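Local coordinates for protein profilin-2 (Acanthamoeba castellanii, PDB 1F2K) that binds monomeric actin, suppressing or promoting its polymerization depending on profilin concentration, and also binds PIP2, inhibiting formation of the messengers IP3 and DG, at residues Thr13-Gln18 / Pro106-Asn111; Ala33-Ser38 / Ile97-Glu102. All coordinates share one frame; numbering follows the deposited sequence.

From the N terminus, the chain leaves helix 2-11 and enters 13-18, which does not meet its partner until helix 106-121 begins: contact 1 closes this long loop. Contact 2, joining 33-38 to 97-102, closes a shorter loop nested inside it. Strand 94-100 turns the Y100 side chain to P106 and A109 of helix 106-121, and I97 and V99, on its other face, to the loop 33-38. The segments also touch directly at a classic beta bulge, where T17 and Q18 both face V99; T17 N to V99 O, at 2.6 Å, is a probable hydrogen bond. Contact 1 ties the loop after helix 2-11 to helix 106-121, contact 2 the loop before helix 39-50 to strand 94-100.

Contact 1. Residues Thr13-Gln18 / Pro106-Asn111; sequences TGAVTQ and PGTAAN
A15 and A109 bring the two backbones within 4.7 Å, CA to CA, where the turn between helix 2-11 and strand 18-23 passes the first turn of helix 106-121. Each alanine methyl finds a different surface. A15 CB points at the helix and lies against T108, 3.8 Å from the methyl CG2 and equally far from the carbonyl O. T108 presents that methyl because CG2 stands anti to its backbone N, while OG1 is swung round beside the N. One residue on, A109 CB sits against the carbonyl oxygen of A15, at a tight 3.2 Å. A109 CB also meets V16 CG1 at 4.1 Å, the branch anti to the carbonyl carbon of V16 (chi1 -57°).

The turn itself is fixed from within. T13 OG1 accepts the N-H of A15 in an ST turn, 3.0 Å from OG1 to A15 N and nearly straight at 171°, and it is also hydrogen-bonded to L10 O. G14 follows with a positive phi of 100°, taking the chain off its helical path. Further along helix 106-121, V112 meets both T13 and A15, and V113 covers V16; A109 in turn touches I87 of the sheet. The contact thus sets the loop that links helix 2-11 to strand 18-23 against the start of the C-terminal helix, which itself lies on the sheet. The A15 side chain is about 9 Å from that of K115, an actin-binding site.

No hydrogen bond crosses between 13-18 and 106-111, so their fit depends on small methyl groups and close backbone approach rather than on polar pairing.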
ATOM      1  N   THR A  13       1.879   1.334  14.687  1.00 20.49           N
ATOM      2  CA  THR A  13       1.425   2.659  14.999  1.00 22.87           C
ATOM      3  C   THR A  13      -0.019   2.732  15.301  1.00 22.61           C
ATOM      4  O   THR A  13      -0.432   3.617  16.002  1.00 34.34           O
ATOM      5  CB  THR A  13       1.598   3.617  13.815  1.00 31.41           C
ATOM      6  OG1 THR A  13       0.707   3.215  12.754  1.00 28.87           O
ATOM      7  CG2 THR A  13       3.043   3.633  13.332  1.00 23.16           C
ATOM      8  N   GLY A  14      -0.806   1.832  14.732  1.00 34.25           N
ATOM      9  CA  GLY A  14      -2.249   1.912  14.928  1.00 29.26           C
ATOM     10  C   GLY A  14      -3.021   2.544  13.757  1.00 35.85           C
ATOM     11  O   GLY A  14      -4.251   2.484  13.714  1.00 29.88           O
ATOM     12  N   ALA A  15      -2.299   3.147  12.811  1.00 32.69           N
ATOM     13  CA  ALA A  15      -2.905   3.794  11.647  1.00 40.82           C
ATOM     14  C   ALA A  15      -3.355   2.871  10.514  1.00 36.90           C
ATOM     15  O   ALA A  15      -4.185   3.264   9.692  1.00 34.38           O
ATOM     16  CB  ALA A  15      -1.948   4.823  11.095  1.00 53.18           C
ATOM     17  N   VAL A  16      -2.778   1.676  10.427  1.00 34.22           N
ATOM     18  CA  VAL A  16      -3.207   0.730   9.396  1.00 26.71           C
ATOM     19  C   VAL A  16      -3.396  -0.551  10.184  1.00 31.59           C
ATOM     20  O   VAL A  16      -2.718  -0.764  11.198  1.00 33.94           O
ATOM     21  CB  VAL A  16      -2.146   0.537   8.279  1.00 20.49           C
ATOM     22  CG1 VAL A  16      -1.826   1.840   7.677  1.00 13.63           C
ATOM     23  CG2 VAL A  16      -0.870  -0.125   8.827  1.00 29.92           C
ATOM     24  N   THR A  17      -4.308  -1.402   9.742  1.00 30.91           N
ATOM     25  CA  THR A  17      -4.584  -2.630  10.485  1.00 30.01           C
ATOM     26  C   THR A  17      -3.773  -3.749   9.889  1.00 26.77           C
ATOM     27  O   THR A  17      -3.509  -4.730  10.555  1.00 33.19           O
ATOM     28  CB  THR A  17      -6.103  -3.044  10.454  1.00 35.40           C
ATOM     29  OG1 THR A  17      -6.342  -3.883   9.320  1.00 52.63           O
ATOM     30  CG2 THR A  17      -7.030  -1.842  10.303  1.00 37.13           C
ATOM     31  N   GLN A  18      -3.347  -3.579   8.645  1.00 24.12           N
ATOM     32  CA  GLN A  18      -2.553  -4.593   7.940  1.00 25.63           C
ATOM     33  C   GLN A  18      -1.629  -3.910   6.930  1.00 23.18           C
ATOM     34  O   GLN A  18      -1.994  -2.865   6.381  1.00 24.04           O
ATOM     35  CB  GLN A  18      -3.476  -5.560   7.195  1.00 29.48           C
ATOM     36  CG  GLN A  18      -4.154  -6.557   8.084  1.00 28.49           C
ATOM     37  CD  GLN A  18      -5.034  -7.538   7.334  1.00 34.18           C
ATOM     38  OE1 GLN A  18      -5.824  -7.154   6.454  1.00 19.99           O
ATOM     39  NE2 GLN A  18      -4.930  -8.810   7.703  1.00 29.71           N
ATOM     40  N   PRO A 106      -9.129   7.593   7.379  1.00 32.32           N
ATOM     41  CA  PRO A 106      -8.351   7.443   6.144  1.00 36.57           C
ATOM     42  C   PRO A 106      -7.092   8.270   6.071  1.00 36.72           C
ATOM     43  O   PRO A 106      -6.023   7.734   5.840  1.00 41.41           O
ATOM     44  CB  PRO A 106      -9.362   7.792   5.067  1.00 38.96           C
ATOM     45  CG  PRO A 106     -10.608   7.012   5.586  1.00 34.24           C
ATOM     46  CD  PRO A 106     -10.570   7.416   7.111  1.00 44.92           C
ATOM     47  N   GLY A 107      -7.216   9.571   6.290  1.00 39.62           N
ATOM     48  CA  GLY A 107      -6.060  10.457   6.273  1.00 33.46           C
ATOM     49  C   GLY A 107      -5.034  10.155   7.363  1.00 37.46           C
ATOM     50  O   GLY A 107      -3.893  10.581   7.269  1.00 40.89           O
ATOM     51  N   THR A 108      -5.435   9.459   8.425  1.00 35.13           N
ATOM     52  CA  THR A 108      -4.488   9.080   9.470  1.00 28.54           C
ATOM     53  C   THR A 108      -3.594   7.999   8.866  1.00 30.99           C
ATOM     54  O   THR A 108      -2.384   7.962   9.081  1.00 31.95           O
ATOM     55  CB  THR A 108      -5.212   8.481  10.697  1.00 29.49           C
ATOM     56  OG1 THR A 108      -5.833   9.523  11.432  1.00 41.23           O
ATOM     57  CG2 THR A 108      -4.254   7.765  11.621  1.00 24.62           C
ATOM     58  N   ALA A 109      -4.210   7.110   8.097  1.00 24.49           N
ATOM     59  CA  ALA A 109      -3.453   6.040   7.502  1.00 29.28           C
ATOM     60  C   ALA A 109      -2.552   6.566   6.383  1.00 34.79           C
ATOM     61  O   ALA A 109      -1.455   6.053   6.207  1.00 28.26           O
ATOM     62  CB  ALA A 109      -4.404   4.960   6.968  1.00 31.72           C
ATOM     63  N   ALA A 110      -3.012   7.588   5.645  1.00 20.12           N
ATOM     64  CA  ALA A 110      -2.253   8.101   4.520  1.00 18.93           C
ATOM     65  C   ALA A 110      -1.004   8.758   5.059  1.00 28.50           C
ATOM     66  O   ALA A 110       0.055   8.638   4.475  1.00 32.84           O
ATOM     67  CB  ALA A 110      -3.085   9.138   3.740  1.00 17.39           C
ATOM     68  N   ASN A 111      -1.150   9.479   6.168  1.00 24.62           N
ATOM     69  CA  ASN A 111      -0.029  10.161   6.789  1.00 27.28           C
ATOM     70  C   ASN A 111       1.067   9.144   7.203  1.00 25.77           C
ATOM     71  O   ASN A 111       2.237   9.302   6.890  1.00 21.57           O
ATOM     72  CB  ASN A 111      -0.500  10.961   8.016  1.00 14.36           C
ATOM     73  CG  ASN A 111      -1.271  12.220   7.642  1.00 20.83           C
ATOM     74  OD1 ASN A 111      -1.307  12.629   6.460  1.00 28.27           O
ATOM     75  ND2 ASN A 111      -1.876  12.869   8.653  1.00 15.98           N
TER

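Contact 2. Residues Ala33-Ser38 / Ile97-Glu102; sequences AGFAVS and IGVYNE
In the hydrophobic core beside the seven-stranded antiparallel sheet of the profilin fold, the ring of F35, from the loop leading into helix 39-50, meets V99 of strand 94-100. V37 and I97 make the second pair. The backbones stay well apart, with CA atoms 10.1 Å apart for F35 and V99, so side chains alone span the gap.

The phenyl group extends from the loop with CG anti to its backbone N (chi1 171°), and V99 points back from the strand to meet it from the opposite direction. The contact is made at the far end of the ring: CZ of F35 is 4.0 Å and CE1 4.2 Å from V99 CG1, and the methyl approaches the ring obliquely. V99 offers CG1, the branch anti to its carbonyl carbon, while CG2 takes the position between the backbone N and that carbon. The F35 side chain also touches Q18 and A20 of strand 18-23, and A63, so it is covered from several parts of the chain.

V37 is modelled with chi1 11°, CG1 almost eclipsing the backbone N; such a rotation is strained, and at this resolution it may be imprecise. On I97, CD1 continues anti to CA (chi2 171°), which carries it toward V37.

Around these pairs, polar groups of the loop bond to neighbouring residues on both sides of it: F35 O is hydrogen-bonded to T31 OG1, and S38, the N-cap of helix 39-50, uses OG to accept from N41 N. On the strand, I97 and V99 both point toward the loop. The second pair is looser than the first, with V37 CG1 4.4 Å from I97 CD1.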
ATOM      1  N   ALA A  33       1.629 -10.062   9.940  1.00 26.07           N
ATOM      2  CA  ALA A  33       1.122 -11.385  10.298  1.00 32.32           C
ATOM      3  C   ALA A  33      -0.233 -11.768   9.668  1.00 27.43           C
ATOM      4  O   ALA A  33      -1.237 -11.101   9.862  1.00 23.80           O
ATOM      5  CB  ALA A  33       1.035 -11.504  11.813  1.00 27.11           C
ATOM      6  N   GLY A  34      -0.245 -12.847   8.910  1.00 27.37           N
ATOM      7  CA  GLY A  34      -1.490 -13.294   8.293  1.00 35.35           C
ATOM      8  C   GLY A  34      -2.114 -12.448   7.184  1.00 34.17           C
ATOM      9  O   GLY A  34      -3.266 -12.652   6.827  1.00 28.14           O
ATOM     10  N   PHE A  35      -1.344 -11.511   6.647  1.00 20.30           N
ATOM     11  CA  PHE A  35      -1.814 -10.648   5.607  1.00 23.67           C
ATOM     12  C   PHE A  35      -0.968 -11.023   4.437  1.00 27.23           C
ATOM     13  O   PHE A  35       0.248 -11.118   4.535  1.00 35.55           O
ATOM     14  CB  PHE A  35      -1.587  -9.198   5.998  1.00 30.52           C
ATOM     15  CG  PHE A  35      -1.853  -8.218   4.896  1.00 27.73           C
ATOM     16  CD1 PHE A  35      -3.097  -8.139   4.317  1.00 31.10           C
ATOM     17  CD2 PHE A  35      -0.842  -7.363   4.442  1.00 27.73           C
ATOM     18  CE1 PHE A  35      -3.331  -7.226   3.298  1.00 23.33           C
ATOM     19  CE2 PHE A  35      -1.067  -6.439   3.413  1.00 31.58           C
ATOM     20  CZ  PHE A  35      -2.307  -6.370   2.840  1.00 31.13           C
ATOM     21  N   ALA A  36      -1.606 -11.272   3.315  1.00 31.59           N
ATOM     22  CA  ALA A  36      -0.853 -11.692   2.163  1.00 29.04           C
ATOM     23  C   ALA A  36      -1.400 -11.139   0.892  1.00 31.68           C
ATOM     24  O   ALA A  36      -2.596 -11.249   0.624  1.00 39.94           O
ATOM     25  CB  ALA A  36      -0.847 -13.215   2.086  1.00 29.78           C
ATOM     26  N   VAL A  37      -0.526 -10.528   0.110  1.00 36.56           N
ATOM     27  CA  VAL A  37      -0.936 -10.030  -1.193  1.00 40.98           C
ATOM     28  C   VAL A  37      -0.192 -10.827  -2.270  1.00 44.24           C
ATOM     29  O   VAL A  37       1.040 -11.022  -2.200  1.00 45.99           O
ATOM     30  CB  VAL A  37      -0.663  -8.522  -1.402  1.00 36.81           C
ATOM     31  CG1 VAL A  37       0.185  -7.980  -0.315  1.00 26.54           C
ATOM     32  CG2 VAL A  37      -0.031  -8.318  -2.763  1.00 31.89           C
ATOM     33  N   SER A  38      -0.969 -11.296  -3.248  1.00 45.62           N
ATOM     34  CA  SER A  38      -0.493 -12.097  -4.379  1.00 33.13           C
ATOM     35  C   SER A  38       0.472 -11.310  -5.254  1.00 38.53           C
ATOM     36  O   SER A  38       0.378 -10.067  -5.361  1.00 35.60           O
ATOM     37  CB  SER A  38      -1.672 -12.483  -5.273  1.00 29.61           C
ATOM     38  OG  SER A  38      -2.136 -11.341  -6.010  1.00 35.50           O
ATOM     39  N   ILE A  97       2.267  -0.718   1.288  1.00 24.42           N
ATOM     40  CA  ILE A  97       0.840  -0.979   1.261  1.00 22.88           C
ATOM     41  C   ILE A  97       0.275  -1.035   2.640  1.00 18.44           C
ATOM     42  O   ILE A  97       0.681  -1.893   3.390  1.00 30.83           O
ATOM     43  CB  ILE A  97       0.535  -2.332   0.619  1.00 20.27           C
ATOM     44  CG1 ILE A  97       0.956  -2.359  -0.830  1.00 19.77           C
ATOM     45  CG2 ILE A  97      -0.913  -2.608   0.622  1.00 13.53           C
ATOM     46  CD1 ILE A  97       0.822  -3.784  -1.311  1.00 16.86           C
ATOM     47  N   GLY A  98      -0.676  -0.154   2.956  1.00 14.98           N
ATOM     48  CA  GLY A  98      -1.304  -0.174   4.267  1.00 16.65           C
ATOM     49  C   GLY A  98      -2.831  -0.090   4.224  1.00 19.35           C
ATOM     50  O   GLY A  98      -3.407   0.875   3.679  1.00 29.20           O
ATOM     51  N   VAL A  99      -3.498  -1.073   4.822  1.00 19.59           N
ATOM     52  CA  VAL A  99      -4.954  -1.118   4.851  1.00 27.90           C
ATOM     53  C   VAL A  99      -5.431  -0.668   6.223  1.00 28.07           C
ATOM     54  O   VAL A  99      -4.762  -0.875   7.230  1.00 40.81           O
ATOM     55  CB  VAL A  99      -5.540  -2.562   4.529  1.00 29.90           C
ATOM     56  CG1 VAL A  99      -4.703  -3.260   3.446  1.00 39.87           C
ATOM     57  CG2 VAL A  99      -5.607  -3.399   5.752  1.00 33.47           C
ATOM     58  N   TYR A 100      -6.593  -0.045   6.259  1.00 27.31           N
ATOM     59  CA  TYR A 100      -7.127   0.438   7.511  1.00 31.80           C
ATOM     60  C   TYR A 100      -8.571   0.024   7.495  1.00 36.81           C
ATOM     61  O   TYR A 100      -9.145  -0.208   6.434  1.00 42.85           O
ATOM     62  CB  TYR A 100      -6.980   1.953   7.580  1.00 17.55           C
ATOM     63  CG  TYR A 100      -7.617   2.673   6.417  1.00 39.68           C
ATOM     64  CD1 TYR A 100      -8.995   2.913   6.393  1.00 45.21           C
ATOM     65  CD2 TYR A 100      -6.857   3.114   5.337  1.00 39.31           C
ATOM     66  CE1 TYR A 100      -9.596   3.576   5.322  1.00 34.20           C
ATOM     67  CE2 TYR A 100      -7.446   3.779   4.256  1.00 35.91           C
ATOM     68  CZ  TYR A 100      -8.823   4.007   4.259  1.00 43.16           C
ATOM     69  OH  TYR A 100      -9.421   4.656   3.201  1.00 43.75           O
ATOM     70  N   ASN A 101      -9.161  -0.082   8.670  1.00 43.20           N
ATOM     71  CA  ASN A 101     -10.538  -0.526   8.770  1.00 35.65           C
ATOM     72  C   ASN A 101     -11.413   0.598   9.260  1.00 43.14           C
ATOM     73  O   ASN A 101     -10.950   1.717   9.502  1.00 34.97           O
ATOM     74  CB  ASN A 101     -10.626  -1.672   9.765  1.00 22.20           C
ATOM     75  CG  ASN A 101     -10.144  -1.271  11.159  1.00 28.95           C
ATOM     76  OD1 ASN A 101      -9.754  -0.118  11.379  1.00 36.79           O
ATOM     77  ND2 ASN A 101     -10.170  -2.207  12.105  1.00 27.44           N
ATOM     78  N   GLU A 102     -12.681   0.260   9.430  1.00 47.23           N
ATOM     79  CA  GLU A 102     -13.682   1.186   9.909  1.00 52.87           C
ATOM     80  C   GLU A 102     -13.145   2.161  10.953  1.00 54.69           C
ATOM     81  O   GLU A 102     -13.250   3.383  10.783  1.00 49.02           O
ATOM     82  CB  GLU A 102     -14.820   0.388  10.527  1.00 48.23           C
ATOM     83  CG  GLU A 102     -15.719  -0.285   9.509  1.00 60.26           C
ATOM     84  CD  GLU A 102     -17.179   0.131   9.703  1.00 71.72           C
ATOM     85  OE1 GLU A 102     -17.506   0.532  10.862  1.00 66.41           O
ATOM     86  OE2 GLU A 102     -17.974   0.048   8.720  1.00 48.54           O
TER